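PDB 2OKX: rhamnosidase B from Bacillus sp., which hydrolyses terminal alpha-L-rhamnose residues from glycosides, as a glycoside hydrolase of family 78 that probably works with inversion of configuration. Local coordinates for residues D884-V889 with P906-G911; A914-F919 with K926-A931. One frame throughout, in Å; residues are numbered along the deposited sequence. Where two conformers were deposited one is given.

Both contacts lie in the C-terminal domain, with centres about 18 Å apart, and follow one another along the chain. Loop 906-911 of contact 1 joins strands 900-906 and 912-921 of a five-stranded sheet, and both strands of contact 2 belong to that sheet. Segment 884-889 leads into a separate three-stranded one. Contact 1 is a largely buried join between two turns, made mostly by side chains, with no clear hydrogen bond across it. Contact 2 is partly buried and rests on six backbone hydrogen bonds between neighbouring strands. Its V915, W917, L927 and I929 face is buried, while the other face carries A914, S916 and charged residues. Q909 is the exposed polar edge of contact 1.

Contact 1: D884-V889 with P906-G911; sequences DGWRTV and PLPQGG
The turn at G885 and W886 lies beside the loop 906-911, with W886 CA 7.1 Å from L907 CA and G885 CA equally far from P908 CA. W886 gives the largest share of the contact and meets L907, P908 and Q909. L907 CD2 and P908 CD both lie obliquely to the indole. L907 CD2 is 3.7 Å from W886 CE3 and as close to W886 CB. P908 meets the pyrrole part, with its CD 3.6 Å from W886 CD1, and its side chain crosses that of W886 at about a right angle. Loop 906-911 links strands 900-906 and 912-921 of the C-terminal domain sheet. It contains a type I beta turn from L907 to G910, closed by G910 N to L907 O at 2.9 Å. Segment 884-889 leads into strand 888-891 of a separate small sheet. W886 also meets the ring of H643 nearly perpendicularly, and P908 touches H643, so helix 627-644 joins the same cluster. Q909 is bent at chi2 (-91°), and its amide lies near the G885 carbonyl, with NE2 3.2 Å from G885 O.

Contact 2: A914-F919 with K926-A931; sequences AVSWEF and KLRIEA
Strands 912-921 and 924-932 form a beta hairpin in the C-terminal domain, and A914-F919 pairs with K926-A931 in antiparallel register. The segment axes approach to 4.7 Å. A914 with E930, S916 with R928 and E918 with K926 are hydrogen-bonded pairs, each with two backbone bonds. A914 N to E930 O is 2.9 Å and nearly straight (170°); R928 N to S916 O is 2.8 Å. V915 with I929 and W917 with L927 are the non-hydrogen-bonded pairs between them. On their face L927 CD1 meets its direct partner at W917 CB, 3.8 Å away, and reaches diagonally to V915 CG1, 3.6 Å away. The same methyl lies at the edge of the W917 indole, near the ring plane. Beyond CB the W917 side chain leads away from the partner strand, and its NE1 is hydrogen-bonded to L877 O. On the other face E918 and K926 run side by side, and E918 OE1 is 3.7 Å from K926 NZ, a long salt bridge. The backbone pairing therefore supplies the regular polar bonding, the buried face adds apolar packing, and the long ion pair probably contributes only a modest attraction.

Contact 1: D884-V889 with P906-G911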
loop_
_atom_site.group_PDB
_atom_site.type_symbol
_atom_site.label_atom_id
_atom_site.label_comp_id
_atom_site.label_asym_id
_atom_site.label_seq_id
_atom_site.Cartn_x
_atom_site.Cartn_y
_atom_site.Cartn_z
ATOM N N ASP A 884 -8.771 -31.737 1.225
ATOM C CA ASP A 884 -7.531 -30.994 1.360
ATOM C C ASP A 884 -6.581 -31.314 0.214
ATOM O O ASP A 884 -6.505 -32.456 -0.251
ATOM C CB ASP A 884 -6.866 -31.303 2.704
ATOM C CG ASP A 884 -7.654 -30.757 3.880
ATOM O OD1 ASP A 884 -7.187 -30.903 5.027
ATOM O OD2 ASP A 884 -8.742 -30.182 3.658
ATOM N N GLY A 885 -5.871 -30.288 -0.245
ATOM C CA GLY A 885 -4.930 -30.459 -1.334
ATOM C C GLY A 885 -5.599 -30.762 -2.666
ATOM O O GLY A 885 -4.946 -31.209 -3.600
ATOM N N TRP A 886 -6.900 -30.513 -2.753
ATOM C CA TRP A 886 -7.656 -30.770 -3.974
ATOM C C TRP A 886 -7.559 -32.221 -4.445
ATOM O O TRP A 886 -7.572 -32.488 -5.647
ATOM C CB TRP A 886 -7.204 -29.829 -5.099
ATOM C CG TRP A 886 -7.495 -28.385 -4.818
ATOM C CD1 TRP A 886 -6.860 -27.583 -3.913
ATOM C CD2 TRP A 886 -8.528 -27.580 -5.410
ATOM N NE1 TRP A 886 -7.435 -26.334 -3.900
ATOM C CE2 TRP A 886 -8.460 -26.303 -4.810
ATOM C CE3 TRP A 886 -9.506 -27.816 -6.388
ATOM C CZ2 TRP A 886 -9.333 -25.259 -5.156
ATOM C CZ3 TRP A 886 -10.376 -26.777 -6.733
ATOM C CH2 TRP A 886 -10.279 -25.515 -6.115
ATOM N N ARG A 887 -7.468 -33.156 -3.501
ATOM C CA ARG A 887 -7.394 -34.572 -3.852
ATOM C C ARG A 887 -8.709 -34.988 -4.510
ATOM O O ARG A 887 -8.762 -35.958 -5.262
ATOM C CB ARG A 887 -7.097 -35.419 -2.610
ATOM C CG ARG A 887 -5.668 -35.242 -2.085
ATOM C CD ARG A 887 -5.383 -36.175 -0.907
ATOM N NE ARG A 887 -4.025 -36.036 -0.376
ATOM C CZ ARG A 887 -3.601 -35.021 0.376
ATOM N NH1 ARG A 887 -2.344 -34.995 0.801
ATOM N NH2 ARG A 887 -4.425 -34.038 0.712
ATOM N N THR A 888 -9.777 -34.259 -4.206
ATOM C CA THR A 888 -11.065 -34.501 -4.845
ATOM C C THR A 888 -11.624 -33.112 -5.163
ATOM O O THR A 888 -11.283 -32.131 -4.504
ATOM C CB THR A 888 -12.071 -35.247 -3.926
ATOM O OG1 THR A 888 -12.660 -34.329 -3.002
ATOM C CG2 THR A 888 -11.377 -36.359 -3.155
ATOM N N VAL A 889 -12.461 -33.027 -6.185
ATOM C CA VAL A 889 -13.042 -31.752 -6.560
ATOM C C VAL A 889 -14.529 -31.925 -6.796
ATOM O O VAL A 889 -14.969 -32.923 -7.362
ATOM C CB VAL A 889 -12.370 -31.194 -7.841
ATOM C CG1 VAL A 889 -12.461 -32.211 -8.967
ATOM C CG2 VAL A 889 -13.026 -29.887 -8.255
ATOM N N PRO A 906 -6.319 -23.352 -11.368
ATOM C CA PRO A 906 -5.051 -24.069 -11.220
ATOM C C PRO A 906 -5.042 -24.880 -9.929
ATOM O O PRO A 906 -5.799 -24.593 -9.009
ATOM C CB PRO A 906 -4.009 -22.950 -11.239
ATOM C CG PRO A 906 -4.754 -21.759 -10.727
ATOM C CD PRO A 906 -6.121 -21.891 -11.346
ATOM N N LEU A 907 -4.197 -25.904 -9.874
ATOM C CA LEU A 907 -4.103 -26.755 -8.693
ATOM C C LEU A 907 -2.751 -26.562 -8.020
ATOM O O LEU A 907 -1.726 -26.462 -8.690
ATOM C CB LEU A 907 -4.275 -28.220 -9.090
ATOM C CG LEU A 907 -5.630 -28.603 -9.690
ATOM C CD1 LEU A 907 -5.512 -29.943 -10.378
ATOM C CD2 LEU A 907 -6.695 -28.633 -8.602
ATOM N N PRO A 908 -2.728 -26.533 -6.680
ATOM C CA PRO A 908 -1.460 -26.344 -5.966
ATOM C C PRO A 908 -0.415 -27.422 -6.238
ATOM O O PRO A 908 0.781 -27.137 -6.250
ATOM C CB PRO A 908 -1.889 -26.286 -4.498
ATOM C CG PRO A 908 -3.120 -27.120 -4.463
ATOM C CD PRO A 908 -3.843 -26.743 -5.740
ATOM N N GLN A 909 -0.863 -28.654 -6.467
ATOM C CA GLN A 909 0.066 -29.751 -6.736
ATOM C C GLN A 909 0.501 -29.761 -8.195
ATOM O O GLN A 909 1.318 -30.585 -8.603
ATOM C CB GLN A 909 -0.576 -31.103 -6.399
ATOM C CG GLN A 909 -1.774 -31.480 -7.276
ATOM C CD GLN A 909 -3.098 -31.014 -6.697
ATOM O OE1 GLN A 909 -3.265 -29.841 -6.368
ATOM N NE2 GLN A 909 -4.047 -31.936 -6.570
ATOM N N GLY A 910 -0.049 -28.841 -8.979
ATOM C CA GLY A 910 0.288 -28.782 -10.389
ATOM C C GLY A 910 -0.898 -29.246 -11.216
ATOM O O GLY A 910 -1.728 -30.026 -10.739
ATOM N N GLY A 911 -0.976 -28.780 -12.456
ATOM C CA GLY A 911 -2.087 -29.157 -13.306
ATOM C C GLY A 911 -3.250 -28.220 -13.043
ATOM O O GLY A 911 -3.101 -27.223 -12.333
#

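Contact 2: A914-F919 with K926-A931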
loop_
_atom_site.group_PDB
_atom_site.type_symbol
_atom_site.label_atom_id
_atom_site.label_comp_id
_atom_site.label_asym_id
_atom_site.label_seq_id
_atom_site.Cartn_x
_atom_site.Cartn_y
_atom_site.Cartn_z
ATOM N N ALA A 914 -10.308 -27.798 -15.596
ATOM C CA ALA A 914 -10.928 -26.990 -16.641
ATOM C C ALA A 914 -12.383 -27.414 -16.767
ATOM O O ALA A 914 -12.686 -28.606 -16.840
ATOM C CB ALA A 914 -10.202 -27.180 -17.967
ATOM N N VAL A 915 -13.286 -26.440 -16.771
ATOM C CA VAL A 915 -14.710 -26.730 -16.873
ATOM C C VAL A 915 -15.404 -25.813 -17.871
ATOM O O VAL A 915 -15.132 -24.617 -17.925
ATOM C CB VAL A 915 -15.413 -26.557 -15.505
ATOM C CG1 VAL A 915 -16.926 -26.649 -15.671
ATOM C CG2 VAL A 915 -14.919 -27.617 -14.527
ATOM N N SER A 916 -16.294 -26.382 -18.672
ATOM C CA SER A 916 -17.055 -25.580 -19.616
ATOM C C SER A 916 -18.454 -26.164 -19.699
ATOM O O SER A 916 -18.630 -27.386 -19.626
ATOM C CB SER A 916 -16.407 -25.596 -21.002
ATOM O OG SER A 916 -16.544 -26.864 -21.621
ATOM N N TRP A 917 -19.453 -25.297 -19.818
ATOM C CA TRP A 917 -20.819 -25.761 -19.955
ATOM C C TRP A 917 -21.665 -24.754 -20.708
ATOM O O TRP A 917 -21.330 -23.573 -20.782
ATOM C CB TRP A 917 -21.467 -26.082 -18.588
ATOM C CG TRP A 917 -21.327 -25.050 -17.493
ATOM C CD1 TRP A 917 -20.534 -25.141 -16.380
ATOM C CD2 TRP A 917 -22.055 -23.818 -17.362
ATOM N NE1 TRP A 917 -20.728 -24.050 -15.564
ATOM C CE2 TRP A 917 -21.655 -23.222 -16.143
ATOM C CE3 TRP A 917 -23.004 -23.160 -18.157
ATOM C CZ2 TRP A 917 -22.172 -21.999 -15.698
ATOM C CZ3 TRP A 917 -23.518 -21.940 -17.715
ATOM C CH2 TRP A 917 -23.100 -21.374 -16.498
ATOM N N GLU A 918 -22.748 -25.241 -21.298
ATOM C CA GLU A 918 -23.664 -24.384 -22.028
ATOM C C GLU A 918 -24.987 -25.113 -22.185
ATOM O O GLU A 918 -25.018 -26.342 -22.242
ATOM C CB GLU A 918 -23.092 -24.042 -23.403
ATOM C CG GLU A 918 -23.154 -25.159 -24.419
ATOM C CD GLU A 918 -22.532 -24.757 -25.741
ATOM O OE1 GLU A 918 -21.289 -24.677 -25.812
ATOM O OE2 GLU A 918 -23.283 -24.505 -26.706
ATOM N N PHE A 919 -26.085 -24.363 -22.225
ATOM C CA PHE A 919 -27.389 -24.982 -22.413
ATOM C C PHE A 919 -27.545 -25.278 -23.894
ATOM O O PHE A 919 -27.384 -24.387 -24.727
ATOM C CB PHE A 919 -28.516 -24.055 -21.946
ATOM C CG PHE A 919 -28.692 -24.024 -20.460
ATOM C CD1 PHE A 919 -28.060 -23.058 -19.686
ATOM C CD2 PHE A 919 -29.476 -24.987 -19.824
ATOM C CE1 PHE A 919 -28.202 -23.049 -18.300
ATOM C CE2 PHE A 919 -29.623 -24.986 -18.443
ATOM C CZ PHE A 919 -28.984 -24.015 -17.676
ATOM N N LYS A 926 -24.650 -29.160 -21.458
ATOM C CA LYS A 926 -23.565 -29.940 -22.022
ATOM C C LYS A 926 -22.443 -29.464 -21.094
ATOM O O LYS A 926 -22.256 -28.254 -20.923
ATOM C CB LYS A 926 -23.264 -29.522 -23.457
ATOM C CG LYS A 926 -22.316 -30.463 -24.168
ATOM C CD LYS A 926 -21.442 -29.729 -25.174
ATOM C CE LYS A 926 -22.257 -28.913 -26.163
ATOM N NZ LYS A 926 -21.370 -28.176 -27.110
ATOM N N LEU A 927 -21.717 -30.392 -20.483
ATOM C CA LEU A 927 -20.654 -30.038 -19.547
ATOM C C LEU A 927 -19.389 -30.852 -19.782
ATOM O O LEU A 927 -19.454 -32.068 -19.939
ATOM C CB LEU A 927 -21.149 -30.262 -18.109
ATOM C CG LEU A 927 -20.142 -30.259 -16.952
ATOM C CD1 LEU A 927 -19.604 -28.854 -16.751
ATOM C CD2 LEU A 927 -20.817 -30.747 -15.669
ATOM N N ARG A 928 -18.243 -30.173 -19.804
ATOM C CA ARG A 928 -16.952 -30.828 -19.998
ATOM C C ARG A 928 -16.067 -30.499 -18.794
ATOM O O ARG A 928 -16.014 -29.348 -18.337
ATOM C CB ARG A 928 -16.288 -30.317 -21.282
ATOM C CG ARG A 928 -14.933 -30.948 -21.596
ATOM C CD ARG A 928 -14.219 -30.175 -22.706
ATOM N NE ARG A 928 -12.931 -30.762 -23.073
ATOM C CZ ARG A 928 -12.784 -31.834 -23.846
ATOM N NH1 ARG A 928 -13.848 -32.453 -24.345
ATOM N NH2 ARG A 928 -11.568 -32.283 -24.128
ATOM N N ILE A 929 -15.382 -31.516 -18.284
ATOM C CA ILE A 929 -14.499 -31.373 -17.137
ATOM C C ILE A 929 -13.172 -32.044 -17.481
ATOM O O ILE A 929 -13.150 -33.176 -17.961
ATOM C CB ILE A 929 -15.084 -32.087 -15.895
ATOM C CG1 ILE A 929 -16.431 -31.465 -15.520
ATOM C CG2 ILE A 929 -14.107 -31.998 -14.723
ATOM C CD1 ILE A 929 -17.242 -32.318 -14.554
ATOM N N GLU A 930 -12.070 -31.346 -17.241
ATOM C CA GLU A 930 -10.757 -31.912 -17.511
ATOM C C GLU A 930 -9.910 -31.724 -16.263
ATOM O O GLU A 930 -9.827 -30.623 -15.716
ATOM C CB GLU A 930 -10.114 -31.216 -18.714
ATOM C CG GLU A 930 -8.901 -31.947 -19.264
ATOM C CD GLU A 930 -8.546 -31.518 -20.681
ATOM O OE1 GLU A 930 -7.688 -32.187 -21.300
ATOM O OE2 GLU A 930 -9.123 -30.516 -21.171
ATOM N N ALA A 931 -9.289 -32.802 -15.800
ATOM C CA ALA A 931 -8.461 -32.729 -14.602
ATOM C C ALA A 931 -7.468 -33.884 -14.568
ATOM O O ALA A 931 -7.613 -34.847 -15.312
ATOM C CB ALA A 931 -9.345 -32.771 -13.365
#